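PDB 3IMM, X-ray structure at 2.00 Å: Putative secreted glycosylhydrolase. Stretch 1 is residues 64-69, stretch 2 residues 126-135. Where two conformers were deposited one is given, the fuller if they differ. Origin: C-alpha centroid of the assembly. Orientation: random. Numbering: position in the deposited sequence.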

# COMPACT_ATOMS: atom_id res chain seq x y z
N GLY A 64 -3.38 3.15 1.32
CA GLY A 64 -2.11 2.54 0.91
C GLY A 64 -1.82 1.26 1.64
O GLY A 64 -2.30 1.04 2.73
N VAL A 65 -1.03 0.41 1.00
CA VAL A 65 -0.56 -0.82 1.58
C VAL A 65 0.87 -0.54 2.01
O VAL A 65 1.67 0.01 1.22
N VAL A 66 1.21 -0.90 3.24
CA VAL A 66 2.54 -0.65 3.78
C VAL A 66 3.30 -1.96 3.84
O VAL A 66 2.77 -2.94 4.31
N VAL A 67 4.51 -1.98 3.31
CA VAL A 67 5.37 -3.18 3.35
C VAL A 67 6.71 -2.78 3.96
O VAL A 67 7.03 -1.57 4.10
N TYR A 68 7.47 -3.78 4.37
CA TYR A 68 8.82 -3.57 4.84
C TYR A 68 8.85 -2.61 6.03
O TYR A 68 9.77 -1.77 6.15
N CYS A 69 7.85 -2.70 6.89
CA CYS A 69 7.78 -1.81 8.04
C CYS A 69 8.60 -2.35 9.19
O CYS A 69 8.35 -3.43 9.67
N ARG A 126 -1.84 -6.98 -7.01
CA ARG A 126 -0.76 -7.88 -6.59
C ARG A 126 0.55 -7.07 -6.42
O ARG A 126 0.93 -6.28 -7.31
N ILE A 127 1.20 -7.24 -5.28
CA ILE A 127 2.45 -6.53 -4.99
C ILE A 127 3.50 -7.61 -4.78
O ILE A 127 3.36 -8.43 -3.91
N LYS A 128 4.52 -7.62 -5.63
CA LYS A 128 5.61 -8.57 -5.55
C LYS A 128 6.79 -7.84 -4.93
O LYS A 128 7.28 -6.84 -5.48
N CYS A 129 7.24 -8.35 -3.78
CA CYS A 129 8.28 -7.71 -3.01
C CYS A 129 9.49 -8.62 -2.91
O CYS A 129 9.57 -9.50 -2.06
N ALA A 130 10.44 -8.40 -3.81
CA ALA A 130 11.60 -9.26 -3.96
C ALA A 130 12.83 -8.46 -3.60
O ALA A 130 13.48 -7.87 -4.46
N GLY A 131 13.15 -8.41 -2.31
CA GLY A 131 14.19 -7.51 -1.81
C GLY A 131 13.95 -6.08 -2.30
O GLY A 131 12.86 -5.52 -2.10
N GLN A 132 14.95 -5.49 -2.94
CA GLN A 132 14.86 -4.09 -3.43
C GLN A 132 13.94 -3.88 -4.63
O GLN A 132 13.71 -2.73 -5.04
N HIS A 133 13.44 -4.97 -5.22
CA HIS A 133 12.51 -4.90 -6.36
C HIS A 133 11.06 -5.11 -5.93
O HIS A 133 10.70 -6.18 -5.39
N ILE A 134 10.25 -4.06 -6.14
CA ILE A 134 8.80 -4.06 -5.87
C ILE A 134 8.09 -3.85 -7.21
O ILE A 134 8.45 -2.97 -7.97
N MSE A 135 7.12 -4.70 -7.51
CA MSE A 135 6.27 -4.57 -8.67
C MSE A 135 4.82 -4.44 -8.22
O MSE A 135 4.40 -5.13 -7.28

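What does the first strand of stretch 2 offer to stretch 1? Its side chains alternate. Arg-126 lies out of reach, whereas Ile-127 directs its CA-to-CB bond toward stretch 1. With chi1 m and chi2 t, Ile-127 brings CD1 to 3.9 Å from CG1 of Val-65, which also points toward its partner and has chi1 t. The two CA atoms are 9.2 Å apart, so the strands meet here through side chains, without backbone pairing. Lys-128 then points away, as does Val-66 on the other stretch.

How does Cys-129 fit between two neighbours at once? Its CB points toward stretch 1, and the m rotamer sets SG 4.1 Å from CG2 of Val-67, itself an m rotamer. The same cysteine lies against Tyr-68: the Cys-129 CB is 3.8 Å from Tyr-68 CZ and 3.3 Å from Tyr-68 OH. Its SG sits 5.0 Å from the centroid of the tyrosine ring, an oblique sulfur-aromatic approach, 33° off the ring normal. A small side chain thus meets both valine and tyrosine, and all three residues are buried.

Where does the tyrosine hydroxyl find its polar partners? It reaches the type II' turn that runs from Ala-130 to His-133. Ala-130 points its CB away and pairs through its backbone with His-133, its N donating to His-133 O at 2.7 Å, which helps hold the turn in shape. Next comes Gly-131, whose positive phi by itself favours glycine; its carbonyl O accepts a 2.6 Å hydrogen bond from Tyr-68 OH, lying at the ring edge, near the ring plane. Water 1 completes the arrangement, donating to Tyr-68 OH at 2.7 Å and accepting from Gly-131 N at 2.9 Å. The hydroxyl is therefore both donor and acceptor, tied to the same glycine once directly and once through water.

What closes the contact after the turn? Gln-132 and His-133, both with chi1 m, point away, and the chain comes back toward stretch 1 at Ile-134. This isoleucine, with chi1 m and chi2 t, extends CD1 to 3.8 Å from CE2 of Tyr-68 and 4.3 Å from CG2 of Val-67. The tyrosine, with chi1 m, thus packs against apolar atoms from both arms of the hairpin while its hydroxyl engages the turn. Selenomethionine Met-135 lies out of reach, but its backbone N and O each pair with Lys-128 at 3.0 Å, N to O and O to N, joining the two arms.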

# COMPACT_ATOMS: atom_id res chain seq x y z
CB VAL A 65 -0.63 -1.96 0.56
CG1 VAL A 65 -0.17 -3.26 1.18
CG2 VAL A 65 -2.10 -2.11 0.01
CB VAL A 66 2.47 0.04 5.15
CG1 VAL A 66 3.85 0.32 5.71
CG2 VAL A 66 1.69 1.37 5.01
CB VAL A 67 5.55 -3.85 1.95
CG1 VAL A 67 4.18 -4.29 1.38
CG2 VAL A 67 6.31 -2.91 0.93
CB TYR A 68 9.69 -2.99 3.69
CG TYR A 68 9.91 -3.86 2.48
CD1 TYR A 68 9.60 -5.21 2.50
CD2 TYR A 68 10.56 -3.35 1.34
CE1 TYR A 68 9.84 -6.01 1.42
CE2 TYR A 68 10.84 -4.16 0.25
CZ TYR A 68 10.48 -5.49 0.30
OH TYR A 68 10.74 -6.33 -0.75
CB CYS A 69 6.33 -1.56 8.49
SG CYS A 69 6.26 -0.50 9.88
CB ARG A 126 -0.56 -8.99 -7.61
CG ARG A 126 0.65 -9.88 -7.31
CD ARG A 126 0.62 -11.11 -8.14
NE ARG A 126 -0.52 -11.96 -7.79
CZ ARG A 126 -0.90 -13.05 -8.49
NH1 ARG A 126 -0.20 -13.48 -9.52
NH2 ARG A 126 -1.98 -13.70 -8.12
CB ILE A 127 2.35 -5.64 -3.75
CG1 ILE A 127 1.14 -4.71 -3.86
CG2 ILE A 127 3.60 -4.81 -3.56
CD1 ILE A 127 0.81 -4.01 -2.53
CB LYS A 128 5.99 -9.16 -6.92
CG LYS A 128 4.82 -9.78 -7.69
CD LYS A 128 5.25 -10.54 -8.97
CE LYS A 128 5.37 -12.03 -8.73
NZ LYS A 128 5.97 -12.77 -9.87
CB CYS A 129 7.75 -7.34 -1.65
SG CYS A 129 6.49 -6.03 -1.70
CB ALA A 130 11.67 -9.82 -5.42
CB GLN A 132 16.26 -3.55 -3.73
CG GLN A 132 17.00 -3.17 -2.47
CD GLN A 132 18.38 -2.63 -2.76
OE1 GLN A 132 19.06 -3.10 -3.65
NE2 GLN A 132 18.80 -1.64 -2.01
CB HIS A 133 12.93 -5.92 -7.41
CG HIS A 133 14.34 -5.72 -7.88
ND1 HIS A 133 14.67 -4.82 -8.88
CD2 HIS A 133 15.51 -6.25 -7.44
CE1 HIS A 133 15.98 -4.83 -9.05
NE2 HIS A 133 16.51 -5.68 -8.19
CB ILE A 134 8.43 -2.95 -4.84
CG1 ILE A 134 9.17 -3.25 -3.53
CG2 ILE A 134 6.90 -2.86 -4.58
CD1 ILE A 134 8.94 -2.26 -2.40
CB MSE A 135 6.43 -5.79 -9.59
CG MSE A 135 5.35 -5.91 -10.64
SE MSE A 135 5.61 -7.47 -11.78
CE MSE A 135 7.31 -6.98 -12.64
O HOH W 1 11.73 -8.68 0.22